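Local structure of RagB/SusD domain protein (Flavobacterium johnsoniae, 5J5U) at residues E80-N83 with V84-I88; Q144-Y147 with N148-K152; N461-E464 with A465-R468. The protein binds chitin and, as a SusD homologue encoded in a chitin-utilization locus, probably captures chitin chains or fragments at the cell surface for uptake. All coordinates share one frame; numbering follows the deposited sequence.

Overall arrangement
All three are local i to i+4 contacts along alpha-helices in a mainly helical SusD-like fold, each within a different helix: contact 1 in 66-90, contact 2 in 143-160, contact 3 in 459-468. Contacts 1 and 2 share a neighbour, helix 98-119, and their centres lie about 18 Å apart; contact 3 is about 20 Å from the centre of contact 2 and about 26 Å from that of contact 1. Each is partly buried, with one flank inward and one outward. Chemistry follows place: aliphatic branches and a buried glutamate in contact 1, an aromatic cluster in contact 2, and in contact 3 a tyrosine-valine pair plus an arginine that reaches toward the loop ahead of helix 143-160.

Contact 1: E80-N83 with V84-I88; sequences ELKN and VVDII
E80-N83 and V84-I88 are consecutive turns of the long helix 66-90, in local i to i+4 contact within this SusD-like, mostly helical fold. Four backbone bonds hold them. The first, from V84 N to E80 O, is the longest at 3.3 Å; those from V85 N to L81 O and from I87 N to N83 O are both 2.9 Å. The helix is kinked here: N83 N reaches back to E80 O with a weak bond of 3.1 Å, so that one carbonyl receives both N83 and V84.

On the apolar side, L81 lies loosely alongside V84 and V85. Its CD1 comes within 4.4 Å of V84 CG1, while its CG faces V85 CG2 at the same spacing. V84 holds CG1 between its backbone N and carbonyl carbon (chi1 73°), and this rotation lays the methyl against L81 O. V85 CG2 also rests by L81 O, giving that carbonyl two methyl neighbours.

The outer, polar side is made by K82 and D86. They are one turn apart, yet K82 NZ stays 6.2 Å from D86 OD2, too far for a salt bridge; the lysine chain bends at its third and fourth torsions and its amine makes a weak hydrogen bond to N79 O.

The remaining flanks face neighbouring helices. N83 turns its amide nitrogen back to N79 O, and its side chain touches Q19, F22 and T23 of helix 16-29. Buried E80 leads away from V84-I88, its carboxylate shared between a salt bridge to R114 of helix 98-119 and a hydrogen bond to Y33. Farther along, I87 packs on A104 of helix 98-119, and its CG1 lies 3.3 Å from N83 O.

Contact 2: Q144-Y147 with N148-K152; sequences QDIY and NSFFK
I146, Y147, F150 and F151 form an apolar cluster along helix 143-160, in the helical SusD-like fold. I146 and F150 run alongside each other, and the isoleucine methyl CG2 is the bump: it sits over the phenylalanine face, a CH-pi contact 3.8 Å from the ring centroid, and comes within 3.3 Å of F150 CZ. With CG1 beside the backbone N (chi1 -64°), CG2 falls opposite that N and is carried onto the ring face.

F150 presents its edge to Y147. Its CD2 points at the middle of the tyrosine face in an edge-to-face pair, centroids 5.4 Å apart and planes at 57°. F151 approaches the same tyrosine at its rim, CE2 lying 4.4 Å from Y147 CD2. Farther out, L192 of helix 178-195 touches the side chains of Y147, F150 and F151, V109, A112 and T116 of helix 98-119 meet F150, and D117 takes a hydrogen bond with the tyrosine hydroxyl.

An alanine in place of F150 is likely to leave the I146 methyl and the Y147 face without their shared partner, opening a gap toward helix 98-119. On the polar flank a water donates to Q144 O at 2.9 Å and, weakly, to N148 OD1.

Contact 3: N461-E464 with A465-R468; sequences NYME and AVQR
Y462 and V466 meet one turn apart, the valine methyl CG2 standing over the tyrosine face in a CH-pi contact 4.0 Å from the ring centroid. It is displaced toward the rim and comes nearest CE1, at 3.7 Å. The tyrosine reaches this position because CG is opposite its backbone N (chi1 172°), which brings the ring back toward V466. On the valine's other branch, CG1 has M463 CE as a looser neighbour at 4.3 Å.

Beneath these side chains runs the regular i to i+4 bonding of alpha-helix 459-468, near the end of the chain in this SusD-like protein. V466 N is hydrogen-bonded to Y462 O at 2.9 Å, and R468 N to E464 O. The arginine CG touches E464 O at 3.2 Å, and the chain, bent at its third torsion, leaves a guanidinium face loosely over that oxygen.

Farther out, R468 forms a salt bridge to D121 and a hydrogen bond to Y140 O, which fix its planar end. E464 pairs instead with K460, its OE1 staying 4.8 Å from R468 NH1. The Y462 hydroxyl bonds N473, while E454 and M455 of helix 452-457 touch the tyrosine side chain.

Contact 1: E80-N83 with V84-I88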
loop_
_atom_site.group_PDB
_atom_site.type_symbol
_atom_site.label_atom_id
_atom_site.label_comp_id
_atom_site.label_asym_id
_atom_site.label_seq_id
_atom_site.Cartn_x
_atom_site.Cartn_y
_atom_site.Cartn_z
ATOM N N GLU A 80 -8.986 -7.339 -13.733
ATOM C CA GLU A 80 -7.538 -7.140 -13.900
ATOM C C GLU A 80 -6.748 -8.378 -14.320
ATOM O O GLU A 80 -6.084 -8.355 -15.351
ATOM C CB GLU A 80 -6.941 -6.565 -12.606
ATOM C CG GLU A 80 -7.541 -5.206 -12.231
ATOM C CD GLU A 80 -7.111 -4.701 -10.861
ATOM O OE1 GLU A 80 -6.115 -5.214 -10.293
ATOM O OE2 GLU A 80 -7.788 -3.784 -10.344
ATOM N N LEU A 81 -6.848 -9.459 -13.547
ATOM C CA LEU A 81 -5.960 -10.603 -13.725
ATOM C C LEU A 81 -6.073 -11.202 -15.121
ATOM O O LEU A 81 -5.064 -11.526 -15.754
ATOM C CB LEU A 81 -6.251 -11.656 -12.676
ATOM C CG LEU A 81 -5.246 -12.794 -12.646
ATOM C CD1 LEU A 81 -3.867 -12.313 -12.205
ATOM C CD2 LEU A 81 -5.785 -13.841 -11.695
ATOM N N LYS A 82 -7.302 -11.289 -15.615
ATOM C CA LYS A 82 -7.578 -11.870 -16.919
ATOM C C LYS A 82 -6.950 -11.099 -18.079
ATOM O O LYS A 82 -6.397 -11.691 -19.008
ATOM C CB LYS A 82 -9.088 -11.958 -17.104
ATOM C CG LYS A 82 -9.565 -11.792 -18.531
ATOM C CD LYS A 82 -11.087 -11.737 -18.569
ATOM C CE LYS A 82 -11.625 -10.681 -17.604
ATOM N NZ LYS A 82 -11.037 -9.324 -17.815
ATOM N N ASN A 83 -6.979 -9.776 -18.002
ATOM C CA ASN A 83 -6.408 -8.975 -19.070
ATOM C C ASN A 83 -4.916 -9.159 -19.151
ATOM O O ASN A 83 -4.344 -9.295 -20.242
ATOM C CB ASN A 83 -6.723 -7.497 -18.871
ATOM C CG ASN A 83 -8.001 -7.097 -19.541
ATOM O OD1 ASN A 83 -8.060 -6.986 -20.764
ATOM N ND2 ASN A 83 -9.052 -6.915 -18.751
ATOM N N VAL A 84 -4.283 -9.155 -17.986
ATOM C CA VAL A 84 -2.840 -9.169 -17.947
ATOM C C VAL A 84 -2.344 -10.583 -18.308
ATOM O O VAL A 84 -1.269 -10.743 -18.924
ATOM C CB VAL A 84 -2.340 -8.669 -16.586
ATOM C CG1 VAL A 84 -2.569 -9.711 -15.504
ATOM C CG2 VAL A 84 -0.889 -8.273 -16.688
ATOM N N VAL A 85 -3.149 -11.602 -17.981
ATOM C CA VAL A 85 -2.886 -12.956 -18.470
ATOM C C VAL A 85 -2.964 -13.020 -20.011
ATOM O O VAL A 85 -2.074 -13.575 -20.668
ATOM C CB VAL A 85 -3.849 -13.977 -17.862
ATOM C CG1 VAL A 85 -3.783 -15.299 -18.632
ATOM C CG2 VAL A 85 -3.463 -14.224 -16.414
ATOM N N ASP A 86 -4.007 -12.423 -20.584
ATOM C CA ASP A 86 -4.142 -12.378 -22.050
ATOM C C ASP A 86 -2.994 -11.628 -22.739
ATOM O O ASP A 86 -2.537 -12.045 -23.812
ATOM C CB ASP A 86 -5.464 -11.737 -22.454
ATOM C CG ASP A 86 -6.613 -12.709 -22.398
ATOM O OD1 ASP A 86 -6.364 -13.937 -22.536
ATOM O OD2 ASP A 86 -7.763 -12.245 -22.195
ATOM N N ILE A 87 -2.510 -10.545 -22.124
ATOM C CA ILE A 87 -1.352 -9.859 -22.690
ATOM C C ILE A 87 -0.161 -10.801 -22.685
ATOM O O ILE A 87 0.489 -10.978 -23.711
ATOM C CB ILE A 87 -0.974 -8.586 -21.942
ATOM C CG1 ILE A 87 -2.105 -7.567 -21.987
ATOM C CG2 ILE A 87 0.245 -7.957 -22.583
ATOM C CD1 ILE A 87 -1.891 -6.398 -21.041
ATOM N N ILE A 88 0.112 -11.428 -21.544
ATOM C CA ILE A 88 1.264 -12.327 -21.477
ATOM C C ILE A 88 1.144 -13.439 -22.525
ATOM O O ILE A 88 2.131 -13.790 -23.187
ATOM C CB ILE A 88 1.422 -12.931 -20.069
ATOM C CG1 ILE A 88 1.723 -11.811 -19.070
ATOM C CG2 ILE A 88 2.538 -13.963 -20.030
ATOM C CD1 ILE A 88 1.798 -12.254 -17.637
#

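Contact 2: Q144-Y147 with N148-K152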
loop_
_atom_site.group_PDB
_atom_site.type_symbol
_atom_site.label_atom_id
_atom_site.label_comp_id
_atom_site.label_asym_id
_atom_site.label_seq_id
_atom_site.Cartn_x
_atom_site.Cartn_y
_atom_site.Cartn_z
ATOM N N GLN A 144 3.297 -19.284 -0.224
ATOM C CA GLN A 144 4.742 -19.476 -0.393
ATOM C C GLN A 144 5.117 -19.695 -1.876
ATOM O O GLN A 144 6.078 -19.100 -2.390
ATOM C CB GLN A 144 5.236 -20.648 0.458
ATOM C CG GLN A 144 6.700 -21.019 0.218
ATOM C CD GLN A 144 7.217 -22.056 1.196
ATOM O OE1 GLN A 144 6.492 -22.965 1.588
ATOM N NE2 GLN A 144 8.479 -21.933 1.580
ATOM N N ASP A 145 4.353 -20.541 -2.556
ATOM C CA ASP A 145 4.594 -20.802 -3.973
ATOM C C ASP A 145 4.275 -19.559 -4.811
ATOM O O ASP A 145 4.952 -19.287 -5.801
ATOM C CB ASP A 145 3.779 -22.024 -4.462
ATOM C CG ASP A 145 4.134 -23.300 -3.702
ATOM O OD1 ASP A 145 5.309 -23.443 -3.340
ATOM O OD2 ASP A 145 3.264 -24.157 -3.466
ATOM N N ILE A 146 3.246 -18.812 -4.422
ATOM C CA ILE A 146 2.875 -17.610 -5.159
ATOM C C ILE A 146 4.056 -16.666 -5.117
ATOM O O ILE A 146 4.439 -16.083 -6.122
ATOM C CB ILE A 146 1.612 -16.900 -4.581
ATOM C CG1 ILE A 146 0.360 -17.787 -4.688
ATOM C CG2 ILE A 146 1.356 -15.587 -5.297
ATOM C CD1 ILE A 146 -0.940 -17.105 -4.234
ATOM N N TYR A 147 4.648 -16.543 -3.946
ATOM C CA TYR A 147 5.804 -15.679 -3.766
ATOM C C TYR A 147 7.076 -16.144 -4.517
ATOM O O TYR A 147 7.808 -15.298 -5.059
ATOM C CB TYR A 147 6.095 -15.524 -2.273
ATOM C CG TYR A 147 5.517 -14.252 -1.715
ATOM C CD1 TYR A 147 4.134 -14.105 -1.513
ATOM C CD2 TYR A 147 6.343 -13.172 -1.430
ATOM C CE1 TYR A 147 3.609 -12.926 -0.998
ATOM C CE2 TYR A 147 5.831 -11.999 -0.930
ATOM C CZ TYR A 147 4.471 -11.876 -0.715
ATOM O OH TYR A 147 4.013 -10.681 -0.232
ATOM N N ASN A 148 7.358 -17.453 -4.526
ATOM C CA ASN A 148 8.476 -17.968 -5.336
ATOM C C ASN A 148 8.236 -17.655 -6.814
ATOM O O ASN A 148 9.163 -17.302 -7.556
ATOM C CB ASN A 148 8.668 -19.480 -5.159
ATOM C CG ASN A 148 9.306 -19.837 -3.830
ATOM O OD1 ASN A 148 10.039 -19.032 -3.250
ATOM N ND2 ASN A 148 9.019 -21.042 -3.329
ATOM N N SER A 149 6.989 -17.791 -7.243
ATOM C CA SER A 149 6.625 -17.479 -8.622
ATOM C C SER A 149 6.796 -15.954 -8.908
ATOM O O SER A 149 7.296 -15.553 -9.981
ATOM C CB SER A 149 5.208 -17.984 -8.902
ATOM O OG SER A 149 4.683 -17.475 -10.103
ATOM N N PHE A 150 6.452 -15.113 -7.931
ATOM C CA PHE A 150 6.722 -13.662 -8.029
ATOM C C PHE A 150 8.212 -13.387 -8.267
ATOM O O PHE A 150 8.590 -12.632 -9.173
ATOM C CB PHE A 150 6.302 -12.914 -6.750
ATOM C CG PHE A 150 4.811 -12.763 -6.559
ATOM C CD1 PHE A 150 3.927 -12.944 -7.606
ATOM C CD2 PHE A 150 4.301 -12.424 -5.308
ATOM C CE1 PHE A 150 2.575 -12.799 -7.416
ATOM C CE2 PHE A 150 2.935 -12.288 -5.112
ATOM C CZ PHE A 150 2.077 -12.458 -6.161
ATOM N N PHE A 151 9.053 -13.978 -7.423
ATOM C CA PHE A 151 10.480 -13.738 -7.521
ATOM C C PHE A 151 10.981 -14.199 -8.887
ATOM O O PHE A 151 11.751 -13.487 -9.538
ATOM C CB PHE A 151 11.253 -14.449 -6.396
ATOM C CG PHE A 151 11.029 -13.858 -5.035
ATOM C CD1 PHE A 151 11.197 -12.497 -4.814
ATOM C CD2 PHE A 151 10.618 -14.669 -3.973
ATOM C CE1 PHE A 151 10.970 -11.940 -3.534
ATOM C CE2 PHE A 151 10.392 -14.137 -2.711
ATOM C CZ PHE A 151 10.567 -12.755 -2.490
ATOM N N LYS A 152 10.550 -15.385 -9.319
ATOM C CA LYS A 152 10.952 -15.888 -10.633
ATOM C C LYS A 152 10.576 -14.937 -11.780
ATOM O O LYS A 152 11.426 -14.577 -12.605
ATOM C CB LYS A 152 10.338 -17.260 -10.899
ATOM C CG LYS A 152 10.831 -17.887 -12.197
ATOM C CD LYS A 152 9.998 -19.107 -12.607
ATOM C CE LYS A 152 10.684 -19.867 -13.737
ATOM N NZ LYS A 152 9.992 -21.111 -14.157
HETATM O O HOH W 1 8.345 -17.959 -0.979
#

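Contact 3: N461-E464 with A465-R468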
loop_
_atom_site.group_PDB
_atom_site.type_symbol
_atom_site.label_atom_id
_atom_site.label_comp_id
_atom_site.label_asym_id
_atom_site.label_seq_id
_atom_site.Cartn_x
_atom_site.Cartn_y
_atom_site.Cartn_z
ATOM N N ASN A 461 -11.674 -26.865 -3.619
ATOM C CA ASN A 461 -10.467 -26.069 -3.490
ATOM C C ASN A 461 -10.583 -25.042 -2.345
ATOM O O ASN A 461 -9.655 -24.897 -1.533
ATOM C CB ASN A 461 -10.165 -25.384 -4.827
ATOM C CG ASN A 461 -9.896 -26.397 -5.938
ATOM O OD1 ASN A 461 -9.354 -27.467 -5.682
ATOM N ND2 ASN A 461 -10.321 -26.085 -7.158
ATOM N N TYR A 462 -11.744 -24.393 -2.254
ATOM C CA TYR A 462 -12.061 -23.499 -1.147
ATOM C C TYR A 462 -11.753 -24.193 0.189
ATOM O O TYR A 462 -10.957 -23.692 1.012
ATOM C CB TYR A 462 -13.534 -23.074 -1.233
ATOM C CG TYR A 462 -14.028 -22.311 -0.042
ATOM C CD1 TYR A 462 -14.610 -22.970 1.038
ATOM C CD2 TYR A 462 -13.900 -20.932 0.019
ATOM C CE1 TYR A 462 -15.062 -22.272 2.141
ATOM C CE2 TYR A 462 -14.346 -20.225 1.122
ATOM C CZ TYR A 462 -14.925 -20.893 2.179
ATOM O OH TYR A 462 -15.359 -20.179 3.272
ATOM N N MET A 463 -12.333 -25.381 0.367
ATOM C CA MET A 463 -12.130 -26.152 1.589
ATOM C C MET A 463 -10.672 -26.580 1.797
ATOM O O MET A 463 -10.209 -26.634 2.948
ATOM C CB MET A 463 -13.033 -27.390 1.586
ATOM C CG MET A 463 -14.517 -27.084 1.811
ATOM S SD MET A 463 -14.779 -25.976 3.211
ATOM C CE MET A 463 -14.277 -27.041 4.578
ATOM N N GLU A 464 -9.938 -26.868 0.713
ATOM C CA GLU A 464 -8.516 -27.180 0.888
ATOM C C GLU A 464 -7.773 -25.980 1.463
ATOM O O GLU A 464 -6.955 -26.127 2.404
ATOM C CB GLU A 464 -7.847 -27.624 -0.400
ATOM C CG GLU A 464 -8.320 -28.983 -0.866
ATOM C CD GLU A 464 -7.567 -29.512 -2.095
ATOM O OE1 GLU A 464 -6.652 -28.801 -2.599
ATOM O OE2 GLU A 464 -7.889 -30.644 -2.539
ATOM N N ALA A 465 -8.055 -24.794 0.928
ATOM C CA ALA A 465 -7.424 -23.569 1.474
ATOM C C ALA A 465 -7.839 -23.318 2.953
ATOM O O ALA A 465 -7.008 -22.945 3.808
ATOM C CB ALA A 465 -7.758 -22.361 0.621
ATOM N N VAL A 466 -9.121 -23.538 3.242
ATOM C CA VAL A 466 -9.649 -23.392 4.598
ATOM C C VAL A 466 -8.938 -24.331 5.567
ATOM O O VAL A 466 -8.531 -23.909 6.642
ATOM C CB VAL A 466 -11.151 -23.672 4.640
ATOM C CG1 VAL A 466 -11.614 -23.972 6.060
ATOM C CG2 VAL A 466 -11.916 -22.523 4.009
ATOM N N GLN A 467 -8.789 -25.590 5.175
ATOM C CA GLN A 467 -8.028 -26.564 5.954
ATOM C C GLN A 467 -6.634 -26.067 6.242
ATOM O O GLN A 467 -6.139 -26.218 7.355
ATOM C CB GLN A 467 -7.914 -27.904 5.234
ATOM C CG GLN A 467 -8.926 -28.944 5.620
ATOM C CD GLN A 467 -8.753 -30.217 4.805
ATOM O OE1 GLN A 467 -8.479 -30.161 3.612
ATOM N NE2 GLN A 467 -8.862 -31.360 5.455
ATOM N N ARG A 468 -5.979 -25.509 5.227
ATOM C CA ARG A 468 -4.624 -25.004 5.447
ATOM C C ARG A 468 -4.602 -23.775 6.361
ATOM O O ARG A 468 -3.550 -23.419 6.879
ATOM C CB ARG A 468 -3.946 -24.671 4.118
ATOM C CG ARG A 468 -3.869 -25.854 3.199
ATOM C CD ARG A 468 -2.814 -25.638 2.169
ATOM N NE ARG A 468 -3.171 -24.595 1.227
ATOM C CZ ARG A 468 -3.416 -24.825 -0.061
ATOM N NH1 ARG A 468 -3.312 -26.068 -0.517
ATOM N NH2 ARG A 468 -3.743 -23.819 -0.888
#